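Local coordinates for pleckstrin homology domain-containing family A member 8 (Homo sapiens, PDB 5KDI), which probably transfers simple glycosphingolipids between membranes, enclosing the lipid chains within an all-helical GLTP fold and gripping the sugar headgroup at its surface, at residues V54-K59 with T94-W99; L104-G109 with G130-Q135. The protein carries 2 engineered substitutions. All coordinates share one frame; numbering follows the deposited sequence.

Contact 1: residues V54-K59 with T94-W99. With 6S8 ((~{Z})-~{N}-[(~{E},2~{S},3~{R})-1-[(2~{R},3~{R},4~{S},5~{R},6~{R})-6-(hydroxymethyl)-3,4,5-tris(oxidanyl)oxan-2-yl]oxy-3-oxidanyl-octadec-4-en-2-yl]octadec-9-enamide), chain C.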
loop_
_atom_site.group_PDB
_atom_site.type_symbol
_atom_site.label_atom_id
_atom_site.label_comp_id
_atom_site.label_asym_id
_atom_site.label_seq_id
_atom_site.Cartn_x
_atom_site.Cartn_y
_atom_site.Cartn_z
ATOM N N VAL A 54 -9.174 0.198 3.747
ATOM C CA VAL A 54 -9.946 -0.715 4.568
ATOM C C VAL A 54 -10.954 -1.486 3.709
ATOM O O VAL A 54 -11.172 -2.700 3.875
ATOM C CB VAL A 54 -10.613 0.060 5.740
ATOM C CG1 VAL A 54 -11.691 -0.731 6.426
ATOM C CG2 VAL A 54 -9.536 0.508 6.778
ATOM N N GLY A 55 -11.579 -0.765 2.783
ATOM C CA GLY A 55 -12.569 -1.394 1.972
ATOM C C GLY A 55 -11.986 -2.471 1.071
ATOM O O GLY A 55 -12.610 -3.506 0.877
ATOM N N ASN A 56 -10.833 -2.197 0.491
ATOM C CA ASN A 56 -10.220 -3.195 -0.379
ATOM C C ASN A 56 -9.675 -4.424 0.413
ATOM O O ASN A 56 -9.785 -5.570 -0.046
ATOM C CB ASN A 56 -9.148 -2.619 -1.262
ATOM C CG ASN A 56 -9.712 -1.787 -2.360
ATOM O OD1 ASN A 56 -10.734 -2.164 -2.914
ATOM N ND2 ASN A 56 -9.070 -0.626 -2.664
ATOM N N ILE A 57 -9.114 -4.173 1.582
ATOM C CA ILE A 57 -8.651 -5.239 2.447
ATOM C C ILE A 57 -9.873 -6.126 2.786
ATOM O O ILE A 57 -9.817 -7.378 2.696
ATOM C CB ILE A 57 -7.970 -4.707 3.711
ATOM C CG1 ILE A 57 -6.664 -3.949 3.345
ATOM C CG2 ILE A 57 -7.831 -5.837 4.745
ATOM C CD1 ILE A 57 -6.075 -3.101 4.465
ATOM N N LYS A 58 -11.018 -5.483 3.099
ATOM C CA LYS A 58 -12.244 -6.232 3.438
ATOM C C LYS A 58 -12.656 -7.155 2.280
ATOM O O LYS A 58 -12.974 -8.318 2.484
ATOM C CB LYS A 58 -13.377 -5.285 3.732
ATOM C CG LYS A 58 -14.731 -5.947 4.061
ATOM C CD LYS A 58 -15.861 -4.922 4.120
ATOM C CE LYS A 58 -16.261 -4.418 2.742
ATOM N NZ LYS A 58 -17.597 -3.711 2.678
ATOM N N LYS A 59 -12.665 -6.606 1.075
ATOM C CA LYS A 59 -13.093 -7.376 -0.073
ATOM C C LYS A 59 -12.179 -8.573 -0.400
ATOM O O LYS A 59 -12.681 -9.645 -0.795
ATOM C CB LYS A 59 -13.275 -6.453 -1.265
ATOM C CG LYS A 59 -14.488 -5.536 -1.063
ATOM C CD LYS A 59 -14.868 -4.830 -2.273
ATOM C CE LYS A 59 -13.987 -3.719 -2.547
ATOM N NZ LYS A 59 -14.560 -2.982 -3.739
ATOM N N THR A 94 -10.330 -9.606 -7.103
ATOM C CA THR A 94 -9.434 -9.220 -8.178
ATOM C C THR A 94 -9.433 -7.667 -8.373
ATOM O O THR A 94 -8.385 -7.061 -8.460
ATOM C CB THR A 94 -9.742 -9.941 -9.470
ATOM O OG1 THR A 94 -9.529 -11.335 -9.287
ATOM C CG2 THR A 94 -8.888 -9.443 -10.619
ATOM N N GLU A 95 -10.618 -7.068 -8.341
ATOM C CA GLU A 95 -10.750 -5.638 -8.445
ATOM C C GLU A 95 -10.175 -4.936 -7.206
ATOM O O GLU A 95 -9.459 -3.932 -7.323
ATOM C CB GLU A 95 -12.172 -5.246 -8.595
ATOM C CG GLU A 95 -12.435 -3.727 -8.724
ATOM C CD GLU A 95 -13.892 -3.355 -8.752
ATOM O OE1 GLU A 95 -14.745 -4.159 -8.245
ATOM O OE2 GLU A 95 -14.174 -2.276 -9.308
ATOM N N ALA A 96 -10.453 -5.500 -6.029
ATOM C CA ALA A 96 -9.943 -4.907 -4.760
ATOM C C ALA A 96 -8.423 -4.904 -4.793
ATOM O O ALA A 96 -7.772 -3.883 -4.466
ATOM C CB ALA A 96 -10.469 -5.629 -3.529
ATOM N N LEU A 97 -7.831 -6.020 -5.226
ATOM C CA LEU A 97 -6.386 -6.118 -5.213
ATOM C C LEU A 97 -5.741 -5.212 -6.306
ATOM O O LEU A 97 -4.605 -4.732 -6.163
ATOM C CB LEU A 97 -6.007 -7.578 -5.342
ATOM C CG LEU A 97 -4.515 -7.908 -5.301
ATOM C CD1 LEU A 97 -3.859 -7.369 -3.987
ATOM C CD2 LEU A 97 -4.352 -9.430 -5.506
ATOM N N LEU A 98 -6.456 -5.029 -7.436
ATOM C CA LEU A 98 -6.034 -4.075 -8.449
ATOM C C LEU A 98 -5.791 -2.708 -7.832
ATOM O O LEU A 98 -4.748 -2.051 -8.043
ATOM C CB LEU A 98 -7.020 -3.983 -9.571
ATOM C CG LEU A 98 -6.730 -3.020 -10.730
ATOM C CD1 LEU A 98 -5.459 -3.423 -11.473
ATOM C CD2 LEU A 98 -7.989 -2.864 -11.584
ATOM N N TRP A 99 -6.795 -2.258 -7.090
ATOM C CA TRP A 99 -6.704 -0.932 -6.468
ATOM C C TRP A 99 -5.737 -0.900 -5.271
ATOM O O TRP A 99 -5.059 0.137 -5.044
ATOM C CB TRP A 99 -8.079 -0.411 -6.108
ATOM C CG TRP A 99 -8.822 0.003 -7.316
ATOM C CD1 TRP A 99 -9.787 -0.737 -8.048
ATOM C CD2 TRP A 99 -8.608 1.213 -8.091
ATOM N NE1 TRP A 99 -10.206 -0.030 -9.128
ATOM C CE2 TRP A 99 -9.543 1.154 -9.212
ATOM C CE3 TRP A 99 -7.781 2.331 -7.943
ATOM C CZ2 TRP A 99 -9.634 2.198 -10.130
ATOM C CZ3 TRP A 99 -7.899 3.357 -8.864
ATOM C CH2 TRP A 99 -8.806 3.295 -9.917
HETATM C C1 6S8 C . -10.927 4.188 -6.660
HETATM C C2 6S8 C . -10.018 5.228 -6.046
HETATM N N2 6S8 C . -9.002 4.551 -5.253
HETATM C C3 6S8 C . -10.852 6.181 -5.141
HETATM O O3 6S8 C . -11.880 6.754 -5.977
HETATM C C4 6S8 C . -9.974 7.231 -4.567
HETATM C C5 6S8 C . -9.827 7.356 -3.246
HETATM C C6 6S8 C . -8.986 8.385 -2.543
HETATM C C7 6S8 C . -8.147 9.312 -3.385
HETATM C C8 6S8 C . -7.886 10.476 -2.471
HETATM C C9 6S8 C . -6.577 11.058 -2.861
HETATM C C10 6S8 C . -5.476 10.209 -2.286
HETATM C C11 6S8 C . -4.648 11.010 -1.263
HETATM C C12 6S8 C . -3.254 10.413 -1.192
HETATM C C13 6S8 C . -2.742 10.082 0.202
HETATM C C14 6S8 C . -2.263 11.265 1.028
HETATM C C15 6S8 C . -1.092 10.877 1.944
HETATM C C16 6S8 C . -1.165 11.282 3.405
HETATM C C17 6S8 C . -0.015 12.103 4.012
HETATM C C18 6S8 C . 1.336 11.412 4.124
HETATM C C1A 6S8 C . -11.860 2.047 -6.082
HETATM O O1A 6S8 C . -11.554 3.365 -5.678
HETATM C C2A 6S8 C . -11.953 1.157 -4.873
HETATM O O2A 6S8 C . -10.669 1.148 -4.220
HETATM C C3A 6S8 C . -12.470 -0.234 -5.233
HETATM O O3A 6S8 C . -12.684 -0.972 -4.050
HETATM C C4A 6S8 C . -13.745 -0.107 -6.044
HETATM O O4A 6S8 C . -14.846 0.260 -5.215
HETATM O O5A 6S8 C . -14.640 2.076 -8.970
HETATM C C5M 6S8 C . -13.533 0.838 -7.211
HETATM C C6A 6S8 C . -14.797 1.009 -8.011
HETATM O O6A 6S8 C . -13.122 2.113 -6.709
HETATM C CAA 6S8 C . -7.703 4.728 -5.438
HETATM O OAA 6S8 C . -7.205 5.391 -6.344
HETATM C CAB 6S8 C . -6.843 3.978 -4.466
HETATM C CAC 6S8 C . -6.788 5.067 -3.354
HETATM C CAD 6S8 C . -5.388 5.324 -3.000
HETATM C CAE 6S8 C . -5.253 4.933 -1.556
HETATM C CAF 6S8 C . -3.796 5.199 -1.206
HETATM C CAG 6S8 C . -3.185 3.991 -0.474
HETATM C CAH 6S8 C . -2.238 4.447 0.643
HETATM C CAI 6S8 C . -1.047 5.074 -0.021
HETATM C CAJ 6S8 C . -0.421 6.159 0.444
HETATM C CAK 6S8 C . -0.775 6.886 1.701
HETATM C CAL 6S8 C . 0.557 7.586 1.995
HETATM C CAM 6S8 C . 0.747 7.997 3.441
HETATM C CAN 6S8 C . 0.666 6.801 4.342
HETATM C CAO 6S8 C . 1.500 7.038 5.579
HETATM C CAP 6S8 C . 2.899 6.505 5.447
HETATM C CAQ 6S8 C . 3.275 5.646 6.611
HETATM C CAR 6S8 C . 4.144 4.570 6.096
HETATM O O HOH W 1 -6.198 0.768 -2.219
HETATM O O HOH W 2 -14.029 -5.049 -5.696
#
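N56 on helix 47-64 meets A96 and W99 on helix 93-115 in the sugar headgroup site of the GLTP fold, where the galactose of 6S8 is bound. The two helix segments run roughly antiparallel, with axes 8.4 Å apart and an angle of 143° between their directions. The small side chain of A96 is consistent with this close approach. A96 CB lies against the backbone of N56 and 3.7 Å from K59 CB.

N56 holds the sugar with both ends of its amide. Its CG stands beside the backbone N, which sends the amide across the A96 backbone toward the ligand. N56 OD1 accepts a hydrogen bond from 6S8 O3A at 2.6 Å. N56 ND2 donates to 6S8 O2A at 2.9 Å, with an N-H...O angle of 157°. The same ND2 also donates to a water that weakly reaches W99 O. The amide plane is only 11° from the plane of the W99 ring. That ring is a platform for the sugar: 6S8 C1A sits 3.8 Å above one face, toward the rim. At the far end of the indole, W99 CZ3 comes within 3.3 Å of 6S8 OAA, the ceramide amide oxygen.

The K59 chain bends at chi3, and K59 NZ donates to 6S8 O3A at 2.8 Å. A second water accepts from K59 NZ and donates to E95 OE1, joining two opposite charges that do not touch directly. D52 and H137 add further hydrogen bonds to the lipid.

O3A thus gives a hydrogen bond to N56 and takes one from K59. With O2A held as well, neighbouring hydroxyls are fixed while the sugar ring lies over the W99 face, consistent with selection of simple glycosphingolipids.

Contact 2: residues L104-G109 with G130-Q135; sequences LKFLKG and GKTLRQ. With 6S8 ((~{Z})-~{N}-[(~{E},2~{S},3~{R})-1-[(2~{R},3~{R},4~{S},5~{R},6~{R})-6-(hydroxymethyl)-3,4,5-tris(oxidanyl)oxan-2-yl]oxy-3-oxidanyl-octadec-4-en-2-yl]octadec-9-enamide), chain C.
F106 and L133 meet in the wall of the hydrophobic pocket that encloses the ceramide chains of 6S8. F106 lies on helix 93-115. T132 and L133 follow the end of helix 121-131 and come up against it.

The nearest CA atoms are those of F106 and T132, 5.4 Å apart. The T132 side chain crosses that of F106 at about a right angle. T132 OG1 is 3.3 Å from F106 CB and lies at the edge of the phenyl ring, near the ring plane. T132 carries OG1 between its backbone N and carbonyl carbon (chi1 61°). The hydroxyl is hydrogen-bonded to A128 O in the last turn of helix 121-131, so this polar atom is satisfied while it packs against F106. The methyl T132 CG2 instead rests 3.7 Å from K105 O.

L133 also crosses F106 at about a right angle. In one of its two conformers, L133 CD1 packs 3.8 Å from F106 CB and equally close to 6S8 CAD. In that conformer L133 CD2 is 3.7 Å from 6S8 OAA, the amide oxygen. The F106 ring reaches the lipid further along: F106 CD2 is 3.6 Å from 6S8 CAJ, a carbon of the acyl double bond, and F106 CE2 touches C12 of the sphingosine chain. One ring therefore borders both hydrocarbon chains. L107 adds CB against 6S8 CAI.

Around this wall, F106 also packs on L125, A128 and Y129 of helix 121-131. K105 turns to helix 172-202, where its NZ forms a salt bridge with D197. L107 touches Y185 of that helix, and L104 packs on F27 and C31 of helix 24-32.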
loop_
_atom_site.group_PDB
_atom_site.type_symbol
_atom_site.label_atom_id
_atom_site.label_comp_id
_atom_site.label_asym_id
_atom_site.label_seq_id
_atom_site.Cartn_x
_atom_site.Cartn_y
_atom_site.Cartn_z
ATOM N N LEU A 104 -0.430 0.869 -3.349
ATOM C CA LEU A 104 0.908 0.536 -2.820
ATOM C C LEU A 104 2.011 1.090 -3.736
ATOM O O LEU A 104 3.087 1.481 -3.232
ATOM C CB LEU A 104 1.041 -0.961 -2.633
ATOM C CG LEU A 104 0.201 -1.622 -1.517
ATOM C CD1 LEU A 104 0.427 -3.121 -1.558
ATOM C CD2 LEU A 104 0.571 -1.075 -0.169
ATOM N N LYS A 105 1.788 1.084 -5.068
ATOM C CA LYS A 105 2.813 1.656 -5.971
ATOM C C LYS A 105 3.026 3.165 -5.612
ATOM O O LYS A 105 4.155 3.654 -5.602
ATOM C CB LYS A 105 2.468 1.530 -7.443
ATOM C CG LYS A 105 2.500 0.118 -7.954
ATOM C CD LYS A 105 3.825 -0.276 -8.598
ATOM C CE LYS A 105 3.796 -1.644 -9.328
ATOM N NZ LYS A 105 3.099 -1.413 -10.597
ATOM N N PHE A 106 1.932 3.887 -5.338
ATOM C CA PHE A 106 1.982 5.263 -4.864
ATOM C C PHE A 106 2.763 5.393 -3.536
ATOM O O PHE A 106 3.719 6.200 -3.419
ATOM C CB PHE A 106 0.598 5.883 -4.780
ATOM C CG PHE A 106 0.561 7.227 -4.094
ATOM C CD1 PHE A 106 1.159 8.338 -4.643
ATOM C CD2 PHE A 106 -0.022 7.359 -2.878
ATOM C CE1 PHE A 106 1.114 9.590 -3.996
ATOM C CE2 PHE A 106 -0.074 8.578 -2.247
ATOM C CZ PHE A 106 0.510 9.694 -2.788
ATOM N N LEU A 107 2.409 4.551 -2.551
ATOM C CA LEU A 107 3.100 4.552 -1.278
ATOM C C LEU A 107 4.626 4.313 -1.462
ATOM O O LEU A 107 5.451 4.990 -0.858
ATOM C CB LEU A 107 2.475 3.429 -0.385
ATOM C CG LEU A 107 3.203 3.226 0.944
ATOM C CD1 LEU A 107 3.133 4.487 1.852
ATOM C CD2 LEU A 107 2.594 1.992 1.592
ATOM N N LYS A 108 4.967 3.333 -2.293
ATOM C CA LYS A 108 6.362 2.986 -2.569
ATOM C C LYS A 108 7.086 4.231 -3.152
ATOM O O LYS A 108 8.193 4.575 -2.742
ATOM C CB LYS A 108 6.493 1.776 -3.468
ATOM C CG LYS A 108 7.841 1.149 -3.530
ATOM C CD LYS A 108 7.943 -0.097 -4.328
ATOM C CE LYS A 108 7.911 0.191 -5.789
ATOM N NZ LYS A 108 9.266 0.664 -6.263
ATOM N N GLY A 109 6.422 4.907 -4.122
ATOM C CA GLY A 109 7.018 6.076 -4.767
ATOM C C GLY A 109 7.262 7.188 -3.759
ATOM O O GLY A 109 8.302 7.829 -3.764
ATOM N N GLY A 130 2.044 11.704 -9.621
ATOM C CA GLY A 130 2.197 11.893 -11.036
ATOM C C GLY A 130 2.640 10.626 -11.750
ATOM O O GLY A 130 2.191 10.320 -12.860
ATOM N N LYS A 131 3.535 9.886 -11.107
ATOM C CA LYS A 131 4.085 8.664 -11.687
ATOM C C LYS A 131 3.244 7.412 -11.482
ATOM O O LYS A 131 3.524 6.394 -12.072
ATOM C CB LYS A 131 5.488 8.392 -11.079
ATOM C CG LYS A 131 6.492 9.497 -11.392
ATOM C CD LYS A 131 7.736 9.390 -10.531
ATOM C CE LYS A 131 8.706 10.507 -10.874
ATOM N NZ LYS A 131 10.009 10.305 -10.213
ATOM N N THR A 132 2.260 7.480 -10.601
ATOM C CA THR A 132 1.513 6.276 -10.182
ATOM C C THR A 132 0.001 6.464 -10.385
ATOM O O THR A 132 -0.567 6.093 -11.439
ATOM C CB THR A 132 1.914 5.861 -8.712
ATOM O OG1 THR A 132 1.605 6.915 -7.763
ATOM C CG2 THR A 132 3.321 5.536 -8.620
ATOM N N LEU A 133 -0.658 6.989 -9.377
ATOM C CA LEU A 133 -2.104 6.971 -9.315
ATOM C C LEU A 133 -2.803 7.946 -10.240
ATOM O O LEU A 133 -3.957 7.704 -10.632
ATOM C CB LEU A 133 -2.627 7.217 -7.902
ATOM C CG LEU A 133 -2.635 6.179 -6.842
ATOM C CD1 LEU A 133 -3.002 6.852 -5.493
ATOM C CD2 LEU A 133 -3.598 5.086 -7.305
ATOM N N ARG A 134 -2.129 9.039 -10.599
ATOM C CA ARG A 134 -2.763 10.090 -11.385
ATOM C C ARG A 134 -3.389 9.545 -12.653
ATOM O O ARG A 134 -4.499 9.933 -13.005
ATOM C CB ARG A 134 -1.773 11.205 -11.689
ATOM C CG ARG A 134 -2.321 12.409 -12.414
ATOM C CD ARG A 134 -1.292 13.538 -12.463
ATOM N NE ARG A 134 -1.782 14.737 -13.102
ATOM C CZ ARG A 134 -1.817 14.981 -14.398
ATOM N NH1 ARG A 134 -1.410 14.077 -15.257
ATOM N NH2 ARG A 134 -2.187 16.194 -14.811
ATOM N N GLN A 135 -2.700 8.626 -13.332
ATOM C CA GLN A 135 -3.211 8.050 -14.558
ATOM C C GLN A 135 -4.570 7.325 -14.394
ATOM O O GLN A 135 -5.299 7.136 -15.375
ATOM C CB GLN A 135 -2.224 7.089 -15.239
ATOM C CG GLN A 135 -2.016 5.817 -14.407
ATOM C CD GLN A 135 -0.766 5.066 -14.815
ATOM O OE1 GLN A 135 0.174 4.819 -13.991
ATOM N NE2 GLN A 135 -0.773 4.628 -16.006
HETATM C C1 6S8 C . -10.927 4.188 -6.660
HETATM C C2 6S8 C . -10.018 5.228 -6.046
HETATM N N2 6S8 C . -9.002 4.551 -5.253
HETATM C C3 6S8 C . -10.852 6.181 -5.141
HETATM O O3 6S8 C . -11.880 6.754 -5.977
HETATM C C4 6S8 C . -9.974 7.231 -4.567
HETATM C C5 6S8 C . -9.827 7.356 -3.246
HETATM C C6 6S8 C . -8.986 8.385 -2.543
HETATM C C7 6S8 C . -8.147 9.312 -3.385
HETATM C C8 6S8 C . -7.886 10.476 -2.471
HETATM C C9 6S8 C . -6.577 11.058 -2.861
HETATM C C10 6S8 C . -5.476 10.209 -2.286
HETATM C C11 6S8 C . -4.648 11.010 -1.263
HETATM C C12 6S8 C . -3.254 10.413 -1.192
HETATM C C13 6S8 C . -2.742 10.082 0.202
HETATM C C14 6S8 C . -2.263 11.265 1.028
HETATM C C15 6S8 C . -1.092 10.877 1.944
HETATM C C16 6S8 C . -1.165 11.282 3.405
HETATM C C17 6S8 C . -0.015 12.103 4.012
HETATM C C18 6S8 C . 1.336 11.412 4.124
HETATM C C1A 6S8 C . -11.860 2.047 -6.082
HETATM O O1A 6S8 C . -11.554 3.365 -5.678
HETATM C C2A 6S8 C . -11.953 1.157 -4.873
HETATM O O2A 6S8 C . -10.669 1.148 -4.220
HETATM C C3A 6S8 C . -12.470 -0.234 -5.233
HETATM O O3A 6S8 C . -12.684 -0.972 -4.050
HETATM C C4A 6S8 C . -13.745 -0.107 -6.044
HETATM O O4A 6S8 C . -14.846 0.260 -5.215
HETATM O O5A 6S8 C . -14.640 2.076 -8.970
HETATM C C5M 6S8 C . -13.533 0.838 -7.211
HETATM C C6A 6S8 C . -14.797 1.009 -8.011
HETATM O O6A 6S8 C . -13.122 2.113 -6.709
HETATM C CAA 6S8 C . -7.703 4.728 -5.438
HETATM O OAA 6S8 C . -7.205 5.391 -6.344
HETATM C CAB 6S8 C . -6.843 3.978 -4.466
HETATM C CAC 6S8 C . -6.788 5.067 -3.354
HETATM C CAD 6S8 C . -5.388 5.324 -3.000
HETATM C CAE 6S8 C . -5.253 4.933 -1.556
HETATM C CAF 6S8 C . -3.796 5.199 -1.206
HETATM C CAG 6S8 C . -3.185 3.991 -0.474
HETATM C CAH 6S8 C . -2.238 4.447 0.643
HETATM C CAI 6S8 C . -1.047 5.074 -0.021
HETATM C CAJ 6S8 C . -0.421 6.159 0.444
HETATM C CAK 6S8 C . -0.775 6.886 1.701
HETATM C CAL 6S8 C . 0.557 7.586 1.995
HETATM C CAM 6S8 C . 0.747 7.997 3.441
HETATM C CAN 6S8 C . 0.666 6.801 4.342
HETATM C CAO 6S8 C . 1.500 7.038 5.579
HETATM C CAP 6S8 C . 2.899 6.505 5.447
HETATM C CAQ 6S8 C . 3.275 5.646 6.611
HETATM C CAR 6S8 C . 4.144 4.570 6.096
#

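In the fold
After helices 24-32 and 35-41, the chain enters helix 47-64, which supplies residues 54-59. It then runs through helix 74-83 and returns along helix 93-115. Contact 1 closes that loop of 34 residues near the start of the returning helix. Further along the same helix, residues 104-109 open contact 2. The chain turns into helix 121-131, and residues 130-135 close this second, 20-residue loop. The two loops follow in series, neither nested nor crossed. The centres of contact 1 and contact 2 are about 16 Å apart, and the contacts do not touch. Helix 93-115 joins them, and 6S8 spans both: its sugar at contact 1, its hydrocarbon chains at contact 2.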